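Local coordinates for protein receptor-type adenylate cyclase GRESAG 4.1 (Trypanosoma brucei, PDB 1FX2) that converts ATP into cyclic AMP and diphosphate through its class III cyclase catalytic domain, a magnesium-dependent reaction, and could act as a receptor for an unknown ligand, at residues Gly137-Leu142 with Gly158-Met163; Leu177-Ala182 with Asp209-Tyr214. All coordinates share one frame; numbering follows the deposited sequence.

Contact 1 (Gly137-Leu142 with Gly158-Met163); sequences GIHTGL and GRTPNM
With CG anti to its backbone N (chi1 172°), His139 swings its ring off strand 137-141 toward the first turn of helix 159-163, where Met163, also anti at chi1 (-154°), lays its thioether over one ring face. Met163 SD stands 3.8 Å from the ring centroid of His139, a Met-aromatic contact, and Met163 CB adds a CH-pi approach. A bend at chi3 carries the methyl on past the CE1-ND1 rim, with Met163 CE 3.4 Å from His139 CE1. At the ring edge, CD2 of His139 faces Thr160 O at 3.5 Å.

Thr160 OG1 donates to Leu142 O (2.6 Å), approaching from above the carbonyl plane. The same hydroxyl accepts from a water that also bonds His139 NE2, while a second water links Leu142 O to Thr160 N. The hydroxyl thus ties the helix start to the Leu142 backbone and, through water, to the imidazole. Thr160 CG2 packs on the Gly141 backbone.

In this helix-on-sheet packing of the class III cyclase domain, helix 159-169 starts nearly antiparallel to the strand (162° between segment axes), Thr160 and Pro161 touching Leu15 of strand 13-20 and Met163 reaching Thr179 of strand 176-179, the sheet neighbours on either side.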
ATOM      1  N   GLY A 137     -12.693  -6.083  -5.455  1.00  5.74           N
ATOM      2  CA  GLY A 137     -11.991  -5.424  -4.314  1.00  6.31           C
ATOM      3  C   GLY A 137     -12.061  -6.382  -3.120  1.00  7.77           C
ATOM      4  O   GLY A 137     -13.118  -7.023  -2.881  1.00  8.33           O
ATOM      5  N   ILE A 138     -10.997  -6.365  -2.320  1.00  7.87           N
ATOM      6  CA  ILE A 138     -10.898  -7.253  -1.172  1.00  8.18           C
ATOM      7  C   ILE A 138     -10.394  -6.476   0.037  1.00  7.72           C
ATOM      8  O   ILE A 138      -9.464  -5.648  -0.117  1.00  9.10           O
ATOM      9  CB  ILE A 138      -9.858  -8.401  -1.404  1.00  8.23           C
ATOM     10  CG1 ILE A 138     -10.228  -9.203  -2.662  1.00  9.26           C
ATOM     11  CG2 ILE A 138      -9.853  -9.366  -0.165  1.00 11.00           C
ATOM     12  CD1 ILE A 138      -9.159 -10.221  -3.010  1.00  9.43           C
ATOM     13  N   HIS A 139     -11.109  -6.609   1.168  1.00  8.88           N
ATOM     14  CA  HIS A 139     -10.588  -5.934   2.390  1.00  7.61           C
ATOM     15  C   HIS A 139     -10.884  -6.898   3.525  1.00  8.44           C
ATOM     16  O   HIS A 139     -11.801  -7.709   3.480  1.00  9.30           O
ATOM     17  CB  HIS A 139     -11.354  -4.593   2.602  1.00  8.65           C
ATOM     18  CG  HIS A 139     -11.053  -3.922   3.900  1.00  8.53           C
ATOM     19  ND1 HIS A 139      -9.771  -3.594   4.329  1.00  8.92           N
ATOM     20  CD2 HIS A 139     -11.915  -3.556   4.882  1.00 11.69           C
ATOM     21  CE1 HIS A 139      -9.876  -3.043   5.530  1.00 10.48           C
ATOM     22  NE2 HIS A 139     -11.145  -2.996   5.887  1.00  9.91           N
ATOM     23  N   THR A 140     -10.129  -6.754   4.621  1.00  8.22           N
ATOM     24  CA  THR A 140     -10.291  -7.631   5.808  1.00  8.64           C
ATOM     25  C   THR A 140     -10.411  -6.742   7.014  1.00  8.84           C
ATOM     26  O   THR A 140      -9.630  -5.800   7.142  1.00 11.24           O
ATOM     27  CB  THR A 140      -9.064  -8.500   6.011  1.00  9.57           C
ATOM     28  OG1 THR A 140      -8.926  -9.353   4.860  1.00 10.03           O
ATOM     29  CG2 THR A 140      -9.249  -9.349   7.300  1.00  9.93           C
ATOM     30  N   GLY A 141     -11.421  -7.004   7.832  1.00  9.11           N
ATOM     31  CA  GLY A 141     -11.559  -6.192   9.076  1.00 10.66           C
ATOM     32  C   GLY A 141     -12.688  -6.720   9.935  1.00 11.50           C
ATOM     33  O   GLY A 141     -13.452  -7.554   9.546  1.00 10.97           O
ATOM     34  N   LEU A 142     -12.775  -6.143  11.156  1.00 11.41           N
ATOM     35  CA  LEU A 142     -13.847  -6.503  12.056  1.00 10.31           C
ATOM     36  C   LEU A 142     -15.172  -5.972  11.521  1.00 10.28           C
ATOM     37  O   LEU A 142     -15.214  -4.871  10.994  1.00 13.34           O
ATOM     38  CB  LEU A 142     -13.548  -5.948  13.462  1.00 11.27           C
ATOM     39  CG  LEU A 142     -12.357  -6.617  14.121  1.00 14.75           C
ATOM     40  CD1 LEU A 142     -11.952  -5.826  15.341  1.00 22.15           C
ATOM     41  CD2 LEU A 142     -12.537  -8.055  14.473  1.00 11.45           C
ATOM     42  N   GLY A 158     -21.054  -1.903   8.491  1.00 19.02           N
ATOM     43  CA  GLY A 158     -20.033  -1.070   9.030  1.00 20.88           C
ATOM     44  C   GLY A 158     -18.925  -0.631   8.107  1.00 16.94           C
ATOM     45  O   GLY A 158     -19.039  -0.685   6.901  1.00 17.41           O
ATOM     46  N   ARG A 159     -17.870  -0.174   8.735  1.00 14.80           N
ATOM     47  CA  ARG A 159     -16.734   0.317   8.033  1.00 15.44           C
ATOM     48  C   ARG A 159     -16.067  -0.715   7.152  1.00 12.64           C
ATOM     49  O   ARG A 159     -15.578  -0.362   6.091  1.00 14.40           O
ATOM     50  CB  ARG A 159     -15.672   0.878   9.002  1.00 21.95           C
ATOM     51  CG  ARG A 159     -16.161   2.204   9.671  1.00 37.46           C
ATOM     52  CD  ARG A 159     -15.126   2.854  10.649  1.00 49.70           C
ATOM     53  NE  ARG A 159     -13.949   3.416   9.953  1.00 56.98           N
ATOM     54  CZ  ARG A 159     -13.217   4.459  10.371  1.00 58.05           C
ATOM     55  NH1 ARG A 159     -13.523   5.089  11.504  1.00 58.09           N
ATOM     56  NH2 ARG A 159     -12.167   4.872   9.659  1.00 55.80           N
ATOM     57  N   THR A 160     -16.047  -1.973   7.563  1.00 14.67           N
ATOM     58  CA  THR A 160     -15.357  -3.038   6.797  1.00 12.88           C
ATOM     59  C   THR A 160     -16.030  -3.288   5.441  1.00 10.60           C
ATOM     60  O   THR A 160     -15.339  -3.177   4.400  1.00 12.69           O
ATOM     61  CB  THR A 160     -15.153  -4.295   7.661  1.00 12.71           C
ATOM     62  OG1 THR A 160     -14.274  -3.924   8.740  1.00 14.26           O
ATOM     63  CG2 THR A 160     -14.506  -5.435   6.893  1.00 14.39           C
ATOM     64  N   PRO A 161     -17.340  -3.517   5.394  1.00  9.92           N
ATOM     65  CA  PRO A 161     -17.901  -3.706   4.050  1.00 11.31           C
ATOM     66  C   PRO A 161     -17.864  -2.404   3.247  1.00 12.44           C
ATOM     67  O   PRO A 161     -17.680  -2.432   2.017  1.00 11.02           O
ATOM     68  CB  PRO A 161     -19.344  -4.195   4.297  1.00 14.09           C
ATOM     69  CG  PRO A 161     -19.572  -4.035   5.773  1.00 18.77           C
ATOM     70  CD  PRO A 161     -18.275  -3.914   6.473  1.00 14.72           C
ATOM     71  N   ASN A 162     -17.968  -1.255   3.905  1.00 12.72           N
ATOM     72  CA  ASN A 162     -17.910   0.018   3.195  1.00 14.59           C
ATOM     73  C   ASN A 162     -16.567   0.126   2.514  1.00 12.05           C
ATOM     74  O   ASN A 162     -16.504   0.459   1.304  1.00 11.93           O
ATOM     75  CB  ASN A 162     -18.065   1.215   4.150  1.00 15.40           C
ATOM     76  CG  ASN A 162     -18.074   2.569   3.414  1.00 18.31           C
ATOM     77  OD1 ASN A 162     -18.991   2.816   2.653  1.00 23.66           O
ATOM     78  ND2 ASN A 162     -17.061   3.398   3.623  1.00 20.67           N
ATOM     79  N   MET A 163     -15.473  -0.189   3.230  1.00 11.63           N
ATOM     80  CA  MET A 163     -14.153  -0.051   2.584  1.00 11.71           C
ATOM     81  C   MET A 163     -13.967  -1.071   1.479  1.00 10.55           C
ATOM     82  O   MET A 163     -13.341  -0.732   0.473  1.00  9.96           O
ATOM     83  CB  MET A 163     -12.836  -0.029   3.547  1.00 17.74           C
ATOM     84  CG  MET A 163     -11.292   0.837   2.929  1.00  9.59           C
ATOM     85  SD  MET A 163     -10.409   0.315   4.457  1.00 36.89           S
ATOM     86  CE  MET A 163      -8.577  -0.207   4.201  1.00 33.69           C
TER
HETATM   87  O   HOH W   1     -12.236  -2.024   8.375  1.00 18.18           O
HETATM   88  O   HOH W   2     -17.465  -3.202   9.843  1.00 17.07           O

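Contact 2 (Leu177-Ala182 with Asp209-Tyr214); sequences LMTHAA and DPVKMY
An antiparallel beta ladder joins strands 176-179 and 211-216 in the central mixed sheet of the class III cyclase catalytic domain, and it ends where the first strand turns directly into a short helix. Met178 and Tyr214 form a hydrogen-bonded pair: Met178 N donates to Tyr214 O and Tyr214 N to Met178 O, both at 2.8 Å. Thr179 and Met213 make the following non-hydrogen-bonded pair. The pairing outlasts the strand, since His180 N, already in the helix, donates to Lys212 O at 3.0 Å with a more bent N-H...O angle of 137°.

Thr179 is the N-cap. Its OG1 sits between the backbone N and the carbonyl carbon (chi1 57°), where it accepts from Ala182 N and is also bonded to His139 ND1. The methyl, anti to the carbonyl carbon, meets the Val211 side chain at an oblique angle, Thr179 CG2 lying 3.8 Å from Val211 CG1, on the face that carries Met213 and is covered by Met163 and Thr167.

The aromatic groups of His180 and Tyr214 run side by side in the same direction, with ring planes inclined at 46°. Their surroundings belong partly to the dimer: His180 NE2 bonds His87 NE2 of the second subunit, the two imidazoles meeting, and Lys212 NZ bonds Asn217 O of that subunit. Between the paired rings the approach is led by the edge of the imidazole, whose CD2 in His180 comes within 3.6 Å of Tyr214 CE1.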
ATOM      1  N   LEU A 177      -8.042  -5.485  -6.587  1.00  7.43           N
ATOM      2  CA  LEU A 177      -7.356  -4.664  -5.585  1.00  6.75           C
ATOM      3  C   LEU A 177      -7.611  -5.203  -4.201  1.00  6.72           C
ATOM      4  O   LEU A 177      -8.725  -5.682  -3.885  1.00  7.92           O
ATOM      5  CB  LEU A 177      -7.949  -3.241  -5.606  1.00  6.39           C
ATOM      6  CG  LEU A 177      -7.708  -2.520  -6.960  1.00  9.03           C
ATOM      7  CD1 LEU A 177      -8.328  -1.062  -6.858  1.00 10.04           C
ATOM      8  CD2 LEU A 177      -6.236  -2.442  -7.390  1.00 10.50           C
ATOM      9  N   MET A 178      -6.580  -5.148  -3.378  0.50  8.30           N
ATOM     10  CA  MET A 178      -6.680  -5.552  -1.981  0.50  8.82           C
ATOM     11  C   MET A 178      -6.189  -4.377  -1.142  0.50  8.71           C
ATOM     12  O   MET A 178      -5.174  -3.729  -1.491  0.50  8.91           O
ATOM     13  CB  MET A 178      -5.759  -6.759  -1.680  0.50 15.78           C
ATOM     14  CG  MET A 178      -5.909  -8.069  -2.522  0.50 19.42           C
ATOM     15  SD  MET A 178      -4.436  -9.172  -2.234  0.50 18.71           S
ATOM     16  CE  MET A 178      -4.218  -8.667  -0.832  0.50  4.82           C
ATOM     17  N   THR A 179      -6.830  -4.122  -0.018  1.00  8.41           N
ATOM     18  CA  THR A 179      -6.269  -3.085   0.862  1.00  7.82           C
ATOM     19  C   THR A 179      -5.034  -3.657   1.545  1.00  9.11           C
ATOM     20  O   THR A 179      -4.829  -4.879   1.614  1.00  8.89           O
ATOM     21  CB  THR A 179      -7.291  -2.725   1.993  1.00  7.33           C
ATOM     22  OG1 THR A 179      -7.590  -3.969   2.688  1.00  8.24           O
ATOM     23  CG2 THR A 179      -8.597  -2.174   1.357  1.00  8.53           C
ATOM     24  N   HIS A 180      -4.245  -2.783   2.122  1.00 10.68           N
ATOM     25  CA  HIS A 180      -3.122  -3.289   2.894  1.00  9.08           C
ATOM     26  C   HIS A 180      -3.600  -4.153   4.032  1.00  8.90           C
ATOM     27  O   HIS A 180      -2.913  -5.083   4.398  1.00 10.11           O
ATOM     28  CB  HIS A 180      -2.298  -2.088   3.415  1.00 12.06           C
ATOM     29  CG  HIS A 180      -1.054  -2.500   4.148  1.00 13.01           C
ATOM     30  ND1 HIS A 180      -0.934  -2.546   5.515  1.00 18.53           N
ATOM     31  CD2 HIS A 180       0.123  -2.935   3.638  1.00 14.37           C
ATOM     32  CE1 HIS A 180       0.280  -2.999   5.820  1.00 14.02           C
ATOM     33  NE2 HIS A 180       0.930  -3.233   4.697  1.00 12.91           N
ATOM     34  N   ALA A 181      -4.737  -3.858   4.651  1.00  7.98           N
ATOM     35  CA  ALA A 181      -5.249  -4.684   5.702  1.00  8.92           C
ATOM     36  C   ALA A 181      -5.441  -6.093   5.313  1.00  9.69           C
ATOM     37  O   ALA A 181      -5.036  -7.026   5.986  1.00 14.26           O
ATOM     38  CB  ALA A 181      -6.552  -4.079   6.298  1.00 10.82           C
ATOM     39  N   ALA A 182      -6.011  -6.290   4.076  1.00  8.79           N
ATOM     40  CA  ALA A 182      -6.175  -7.652   3.635  1.00  9.31           C
ATOM     41  C   ALA A 182      -4.812  -8.293   3.358  1.00  9.51           C
ATOM     42  O   ALA A 182      -4.612  -9.472   3.656  1.00 11.18           O
ATOM     43  CB  ALA A 182      -7.016  -7.664   2.336  1.00  8.88           C
ATOM     44  N   ASP A 209      -9.409   8.411   5.931  1.00 22.81           N
ATOM     45  CA  ASP A 209      -7.995   8.383   5.578  1.00 21.29           C
ATOM     46  C   ASP A 209      -7.713   7.630   4.262  1.00 16.05           C
ATOM     47  O   ASP A 209      -8.425   6.672   3.932  1.00 21.16           O
ATOM     48  CB  ASP A 209      -7.271   7.717   6.728  1.00 24.14           C
ATOM     49  CG  ASP A 209      -7.435   8.512   8.090  1.00 23.47           C
ATOM     50  OD1 ASP A 209      -7.226   9.719   8.064  1.00 32.78           O
ATOM     51  OD2 ASP A 209      -7.736   7.900   9.125  1.00 42.84           O
ATOM     52  N   PRO A 210      -6.736   8.066   3.488  1.00 13.48           N
ATOM     53  CA  PRO A 210      -6.421   7.377   2.217  1.00 10.58           C
ATOM     54  C   PRO A 210      -6.023   5.945   2.516  1.00 16.23           C
ATOM     55  O   PRO A 210      -5.425   5.647   3.567  1.00 17.23           O
ATOM     56  CB  PRO A 210      -5.219   8.121   1.661  1.00 17.23           C
ATOM     57  CG  PRO A 210      -5.291   9.494   2.414  1.00 18.95           C
ATOM     58  CD  PRO A 210      -5.874   9.243   3.722  1.00 14.91           C
ATOM     59  N   VAL A 211      -6.352   5.093   1.544  1.00 14.00           N
ATOM     60  CA  VAL A 211      -6.157   3.659   1.699  1.00 10.43           C
ATOM     61  C   VAL A 211      -5.043   3.182   0.776  1.00 12.09           C
ATOM     62  O   VAL A 211      -5.085   3.419  -0.416  1.00 14.82           O
ATOM     63  CB  VAL A 211      -7.479   2.919   1.338  1.00 17.15           C
ATOM     64  CG1 VAL A 211      -7.286   1.384   1.417  1.00 18.16           C
ATOM     65  CG2 VAL A 211      -8.551   3.330   2.372  1.00 18.41           C
ATOM     66  N   LYS A 212      -4.082   2.442   1.352  1.00 16.24           N
ATOM     67  CA  LYS A 212      -2.952   1.916   0.574  1.00 17.52           C
ATOM     68  C   LYS A 212      -3.506   0.651  -0.146  1.00 15.03           C
ATOM     69  O   LYS A 212      -4.014  -0.243   0.570  1.00 17.61           O
ATOM     70  CB  LYS A 212      -1.816   1.538   1.524  1.00 30.27           C
ATOM     71  CG  LYS A 212      -0.967   2.725   2.007  1.00 38.26           C
ATOM     72  CD  LYS A 212      -1.428   3.287   3.365  1.00 41.23           C
ATOM     73  CE  LYS A 212      -0.783   4.659   3.647  1.00 24.27           C
ATOM     74  NZ  LYS A 212      -1.215   5.123   5.013  1.00 36.26           N
ATOM     75  N   MET A 213      -3.429   0.659  -1.472  1.00 16.99           N
ATOM     76  CA  MET A 213      -3.959  -0.383  -2.339  1.00 18.23           C
ATOM     77  C   MET A 213      -2.887  -1.240  -2.928  1.00 14.36           C
ATOM     78  O   MET A 213      -1.784  -0.752  -3.248  1.00 14.20           O
ATOM     79  CB  MET A 213      -4.703   0.215  -3.528  1.00 20.97           C
ATOM     80  CG  MET A 213      -5.868   0.969  -3.220  1.00 30.73           C
ATOM     81  SD  MET A 213      -7.030  -0.147  -2.450  1.00 21.18           S
ATOM     82  CE  MET A 213      -8.234   1.179  -2.141  1.00 21.04           C
ATOM     83  N   TYR A 214      -3.184  -2.536  -3.077  1.00  9.98           N
ATOM     84  CA  TYR A 214      -2.301  -3.457  -3.702  1.00 11.16           C
ATOM     85  C   TYR A 214      -3.050  -4.135  -4.836  1.00 10.84           C
ATOM     86  O   TYR A 214      -4.164  -4.619  -4.636  1.00 14.21           O
ATOM     87  CB  TYR A 214      -1.825  -4.501  -2.675  1.00 10.73           C
ATOM     88  CG  TYR A 214      -0.844  -3.920  -1.703  1.00 11.65           C
ATOM     89  CD1 TYR A 214      -1.290  -3.115  -0.655  1.00 13.16           C
ATOM     90  CD2 TYR A 214       0.514  -4.006  -1.959  1.00 12.31           C
ATOM     91  CE1 TYR A 214      -0.378  -2.375   0.098  1.00 14.07           C
ATOM     92  CE2 TYR A 214       1.431  -3.286  -1.175  1.00 12.06           C
ATOM     93  CZ  TYR A 214       0.926  -2.486  -0.191  1.00 12.45           C
ATOM     94  OH  TYR A 214       1.867  -1.776   0.574  1.00 16.93           O
TER

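The two contacts show how one sheet can couple separate packing units: their centres lie 10 Å apart, and neighbouring strands 134-141 and 176-179 join them. One backbone link is Ile138 N to Leu177 O at 2.8 Å, a probable hydrogen bond. A probable side-chain bond, also 2.8 Å, connects His139 ND1 to Thr179 OG1, so the imidazole under the methionine of contact 1 meets the helix cap of contact 2. Met163 CE closes the junction, 3.5 Å from both Val211 CG1 and Thr179 CG2. Contact 1 lies away from the predicted magnesium site and the dithiothreitol pocket; in contact 2, the Leu177 side chain is about 12 Å from that of Asp19, a predicted magnesium ligand.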